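Local atomic coordinates of protein disulfide isomerase (Pseudomonas aeruginosa, PDB entry 4N30), a protein that probably acts as a thiol-disulfide oxidoreductase or isomerase of the DsbA kind, exchanging disulfide bonds with other proteins through a thioredoxin fold. Residues D63-F68 and A130-N135; L93-H98 and T181-L186. One frame throughout, in Å; residues are numbered along the deposited sequence.

Contact 1 (D63-F68 and A130-N135); sequences DLECPF and AQSAGN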
loop_
_atom_site.group_PDB
_atom_site.type_symbol
_atom_site.label_atom_id
_atom_site.label_comp_id
_atom_site.label_asym_id
_atom_site.label_seq_id
_atom_site.Cartn_x
_atom_site.Cartn_y
_atom_site.Cartn_z
ATOM N N ASP A 63 2.303 5.000 4.067
ATOM C CA ASP A 63 3.624 5.138 4.758
ATOM C C ASP A 63 3.487 4.338 6.068
ATOM O O ASP A 63 2.496 4.487 6.808
ATOM C CB ASP A 63 3.760 6.668 5.019
ATOM C CG ASP A 63 4.845 7.046 6.013
ATOM O OD1 ASP A 63 5.413 6.244 6.723
ATOM O OD2 ASP A 63 5.125 8.311 6.030
ATOM N N LEU A 64 4.440 3.415 6.283
ATOM C CA LEU A 64 4.344 2.464 7.386
ATOM C C LEU A 64 4.652 3.146 8.744
ATOM O O LEU A 64 4.387 2.469 9.763
ATOM C CB LEU A 64 5.312 1.312 7.088
ATOM C CG LEU A 64 4.691 0.366 6.041
ATOM C CD1 LEU A 64 5.795 -0.451 5.330
ATOM C CD2 LEU A 64 3.630 -0.578 6.640
ATOM N N GLU A 65 5.092 4.375 8.772
ATOM C CA GLU A 65 5.214 5.215 9.963
ATOM C C GLU A 65 4.015 6.082 10.191
ATOM O O GLU A 65 4.004 6.792 11.231
ATOM C CB GLU A 65 6.513 6.042 9.900
ATOM C CG GLU A 65 7.793 5.200 10.014
ATOM C CD GLU A 65 7.840 4.507 11.345
ATOM O OE1 GLU A 65 7.434 3.376 11.451
ATOM O OE2 GLU A 65 8.244 5.163 12.339
ATOM N N CYS A 66 3.067 6.126 9.292
ATOM C CA CYS A 66 1.973 7.131 9.389
ATOM C C CYS A 66 0.838 6.587 10.210
ATOM O O CYS A 66 0.301 5.487 10.028
ATOM C CB CYS A 66 1.509 7.400 7.942
ATOM S SG CYS A 66 -0.076 8.306 7.915
ATOM N N PRO A 67 0.477 7.369 11.258
ATOM C CA PRO A 67 -0.564 6.879 12.191
ATOM C C PRO A 67 -1.911 6.778 11.528
ATOM O O PRO A 67 -2.748 5.993 12.032
ATOM C CB PRO A 67 -0.527 7.977 13.316
ATOM C CG PRO A 67 -0.047 9.196 12.627
ATOM C CD PRO A 67 0.992 8.711 11.603
ATOM N N PHE A 68 -2.146 7.588 10.532
ATOM C CA PHE A 68 -3.416 7.456 9.774
ATOM C C PHE A 68 -3.464 6.164 8.980
ATOM O O PHE A 68 -4.456 5.435 8.978
ATOM C CB PHE A 68 -3.585 8.705 8.866
ATOM C CG PHE A 68 -3.642 10.019 9.595
ATOM C CD1 PHE A 68 -4.798 10.387 10.339
ATOM C CD2 PHE A 68 -2.571 10.923 9.459
ATOM C CE1 PHE A 68 -4.811 11.669 10.987
ATOM C CE2 PHE A 68 -2.629 12.199 10.045
ATOM C CZ PHE A 68 -3.722 12.565 10.794
ATOM N N ALA A 130 2.328 -3.035 13.717
ATOM C CA ALA A 130 2.258 -3.434 15.160
ATOM C C ALA A 130 3.559 -3.200 15.844
ATOM O O ALA A 130 3.523 -2.808 17.019
ATOM C CB ALA A 130 1.937 -4.940 15.238
ATOM N N GLN A 131 4.687 -3.390 15.222
ATOM C CA GLN A 131 5.974 -3.412 15.902
ATOM C C GLN A 131 6.705 -2.085 15.905
ATOM O O GLN A 131 7.535 -1.889 16.776
ATOM C CB GLN A 131 6.845 -4.531 15.277
ATOM C CG GLN A 131 6.277 -5.938 15.584
ATOM C CD GLN A 131 7.078 -6.987 14.945
ATOM O OE1 GLN A 131 8.291 -6.878 14.791
ATOM N NE2 GLN A 131 6.365 -8.038 14.560
ATOM N N SER A 132 6.526 -1.282 14.866
ATOM C CA SER A 132 7.198 0.034 14.842
ATOM C C SER A 132 6.723 0.971 15.953
ATOM O O SER A 132 5.512 0.981 16.262
ATOM C CB SER A 132 7.010 0.673 13.459
ATOM O OG SER A 132 7.688 1.911 13.534
ATOM N N ALA A 133 7.639 1.781 16.450
ATOM C CA ALA A 133 7.203 2.865 17.271
ATOM C C ALA A 133 6.294 3.818 16.518
ATOM O O ALA A 133 5.526 4.545 17.125
ATOM C CB ALA A 133 8.419 3.639 17.801
ATOM N N GLY A 134 6.423 3.940 15.205
ATOM C CA GLY A 134 5.626 4.866 14.394
ATOM C C GLY A 134 6.278 6.234 14.419
ATOM O O GLY A 134 7.184 6.523 15.204
ATOM N N ASN A 135 5.802 7.067 13.479
ATOM C CA ASN A 135 6.113 8.497 13.520
ATOM C C ASN A 135 7.563 8.812 13.327
ATOM O O ASN A 135 8.054 9.858 13.765
ATOM C CB ASN A 135 5.557 9.202 14.784
ATOM C CG ASN A 135 4.123 8.810 15.003
ATOM O OD1 ASN A 135 3.797 8.084 16.004
ATOM N ND2 ASN A 135 3.275 9.213 14.148
#
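The G134-N135 peptide lies above one face of the E65 carboxylate, off to the OE2 side, with G134 C 3.1 Å from E65 OE2, while S132 OG approaches E65 OE1 close to the carboxylate plane. N135 carries the second flat group, an amide whose ND2 meets the ring of P67 at CD (3.5 Å), the two side chains crossing at about a right angle. A bend at chi2 (-62°) gives the E65 chain its turn towards the loop. There S132 OG donates to the syn lone pair of OE1 over 2.6 Å, and S132 OG in turn accepts from G134 N at 2.9 Å in an ST turn, a double role that suits serine just past a helix. G134, with phi 85°, is of a type at ease with such a backbone, and, lacking a side chain, its backbone comes close to E65 OE2. Its neighbour N135 N donates to E65 O at 2.9 Å. Behind E65, D63 OD1 accepts from E65 N in an Asx turn within a type I turn ending at C66, the N-cap of helix 67-81. E65 OE2 also accepts from the backbone N of G136 and G138. A buried acid is thus satisfied largely by neutral donors, which would tend to stabilise its negative charge and which tie the loop after helix 99-131 to the turn that leads into helix 67-81, at whose start lies the CxxC pattern.

Contact 2 (L93-H98 and T181-L186); sequences LPLQMH and TATPTL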
loop_
_atom_site.group_PDB
_atom_site.type_symbol
_atom_site.label_atom_id
_atom_site.label_comp_id
_atom_site.label_asym_id
_atom_site.label_seq_id
_atom_site.Cartn_x
_atom_site.Cartn_y
_atom_site.Cartn_z
ATOM N N LEU A 93 4.388 5.614 -0.354
ATOM C CA LEU A 93 4.728 6.988 -0.211
ATOM C C LEU A 93 5.189 7.199 1.224
ATOM O O LEU A 93 4.587 7.920 1.986
ATOM C CB LEU A 93 3.551 7.874 -0.577
ATOM C CG LEU A 93 3.795 9.390 -0.558
ATOM C CD1 LEU A 93 4.878 9.717 -1.580
ATOM C CD2 LEU A 93 2.516 10.161 -0.878
ATOM N N PRO A 94 6.437 6.762 1.508
ATOM C CA PRO A 94 7.029 7.092 2.791
ATOM C C PRO A 94 7.277 8.586 2.832
ATOM O O PRO A 94 7.944 9.128 1.949
ATOM C CB PRO A 94 8.365 6.297 2.785
ATOM C CG PRO A 94 8.609 6.039 1.313
ATOM C CD PRO A 94 7.275 5.879 0.666
ATOM N N LEU A 95 6.816 9.270 3.840
ATOM C CA LEU A 95 6.858 10.748 3.896
ATOM C C LEU A 95 8.204 11.148 4.454
ATOM O O LEU A 95 8.750 10.527 5.361
ATOM C CB LEU A 95 5.750 11.311 4.788
ATOM C CG LEU A 95 4.323 11.009 4.250
ATOM C CD1 LEU A 95 3.339 11.561 5.286
ATOM C CD2 LEU A 95 4.161 11.632 2.865
ATOM N N GLN A 96 8.774 12.221 3.922
ATOM C CA GLN A 96 10.097 12.660 4.330
ATOM C C GLN A 96 10.176 12.891 5.838
ATOM O O GLN A 96 11.234 12.592 6.428
ATOM C CB GLN A 96 10.468 13.965 3.580
ATOM C CG GLN A 96 11.924 14.425 3.802
ATOM C CD GLN A 96 12.995 13.397 3.349
ATOM O OE1 GLN A 96 12.835 12.746 2.360
ATOM N NE2 GLN A 96 14.035 13.273 4.177
ATOM N N MET A 97 9.108 13.394 6.488
ATOM C CA MET A 97 9.182 13.651 7.939
ATOM C C MET A 97 9.294 12.362 8.758
ATOM O O MET A 97 9.627 12.477 9.935
ATOM C CB MET A 97 7.968 14.476 8.381
ATOM C CG MET A 97 6.663 13.645 8.386
ATOM S SD MET A 97 5.270 14.740 8.422
ATOM C CE MET A 97 3.957 13.551 8.661
ATOM N N HIS A 98 9.037 11.202 8.123
ATOM C CA HIS A 98 9.240 9.943 8.782
ATOM C C HIS A 98 10.583 9.280 8.541
ATOM O O HIS A 98 10.849 8.181 9.072
ATOM C CB HIS A 98 8.050 8.995 8.508
ATOM C CG HIS A 98 6.758 9.500 8.983
ATOM N ND1 HIS A 98 6.475 10.137 10.178
ATOM C CD2 HIS A 98 5.573 9.367 8.324
ATOM C CE1 HIS A 98 5.131 10.399 10.224
ATOM N NE2 HIS A 98 4.599 9.928 9.092
ATOM N N THR A 181 0.761 14.543 -1.541
ATOM C CA THR A 181 1.734 14.975 -0.543
ATOM C C THR A 181 1.549 14.301 0.793
ATOM O O THR A 181 2.404 14.509 1.668
ATOM C CB THR A 181 1.660 16.512 -0.338
ATOM O OG1 THR A 181 0.564 16.841 0.476
ATOM C CG2 THR A 181 1.622 17.333 -1.621
ATOM N N ALA A 182 0.403 13.648 1.068
ATOM C CA ALA A 182 0.087 13.164 2.425
ATOM C C ALA A 182 -0.467 11.761 2.316
ATOM O O ALA A 182 -0.882 11.346 1.251
ATOM C CB ALA A 182 -0.877 14.100 3.175
ATOM N N THR A 183 -0.464 11.040 3.446
ATOM C CA THR A 183 -0.934 9.660 3.481
ATOM C C THR A 183 -1.960 9.431 4.519
ATOM O O THR A 183 -1.970 10.124 5.584
ATOM C CB THR A 183 0.216 8.655 3.741
ATOM O OG1 THR A 183 0.911 9.048 4.921
ATOM C CG2 THR A 183 1.251 8.666 2.575
ATOM N N PRO A 184 -2.940 8.602 4.305
ATOM C CA PRO A 184 -3.182 7.877 3.032
ATOM C C PRO A 184 -3.831 8.769 2.010
ATOM O O PRO A 184 -4.641 9.712 2.342
ATOM C CB PRO A 184 -4.184 6.772 3.464
ATOM C CG PRO A 184 -4.977 7.439 4.606
ATOM C CD PRO A 184 -3.950 8.234 5.345
ATOM N N THR A 185 -3.499 8.578 0.767
ATOM C CA THR A 185 -4.261 9.214 -0.353
ATOM C C THR A 185 -4.639 8.063 -1.263
ATOM O O THR A 185 -3.841 7.129 -1.491
ATOM C CB THR A 185 -3.406 10.195 -1.121
ATOM O OG1 THR A 185 -3.175 11.329 -0.280
ATOM C CG2 THR A 185 -4.131 10.721 -2.394
ATOM N N LEU A 186 -5.883 8.055 -1.709
ATOM C CA LEU A 186 -6.398 7.008 -2.629
ATOM C C LEU A 186 -6.472 7.485 -4.046
ATOM O O LEU A 186 -6.917 8.603 -4.239
ATOM C CB LEU A 186 -7.767 6.527 -2.154
ATOM C CG LEU A 186 -7.864 6.196 -0.683
ATOM C CD1 LEU A 186 -9.297 5.634 -0.402
ATOM C CD2 LEU A 186 -6.796 5.173 -0.250
#
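T181 meets L95 through its backbone: L95 CD2 lies 3.6 Å from T181 O, and the threonine side chain points off the other way. A182 likewise turns its methyl away, offering L93 CD2 a loose contact with its carbonyl oxygen at 4.2 Å. T183 carries the centre. With chi1 at 54° its OG1 sits between the backbone N and the carbonyl carbon, facing L95 tip to tip, with CD1 3.5 Å away. CG2 turns instead to L93, touching its O at 3.5 Å and its CD2 at 4.0 Å; a threonine suits the spot because its methyl packs on L93, while its hydroxyl lies between L95 CD1 and C66 SG; the side chain also touches C69. P184 follows through a cis peptide bond and packs on the far side, against F68 and Y72. T185, opening strand 185-190, closes the bend by donating from OG1 to A182 O (2.8 Å), with the donor 39° out of the carbonyl plane. No hydrogen bond joins the two segments, and the contact rests on van der Waals packing of L93 and L95 on the loop. The cis-proline loop beside the CxxC cysteines is a hallmark of the thioredoxin fold, and the leucines give its threonine a largely apolar backing.

How the contacts relate
Both contacts are partly buried, but contact 1 is held by hydrogen bonds around a buried acid, whereas contact 2 is van der Waals packing of leucines on a threonine. They join different elements: contact 1 ties the turn before helix 67-81 to the loop after helix 99-131, and contact 2 sets the loop leading into helix 99-131 against the cis-proline loop before strand 185-190. With centres 11 Å apart, they meet directly. D63 OD2 probably accepts a hydrogen bond from L95 N at 2.9 Å, and C66 SG packs on T183 OG1 at 3.2 Å. C66, the first cysteine of the CxxC pattern, lies where the two contacts meet, consistent with a thioredoxin-type redox site.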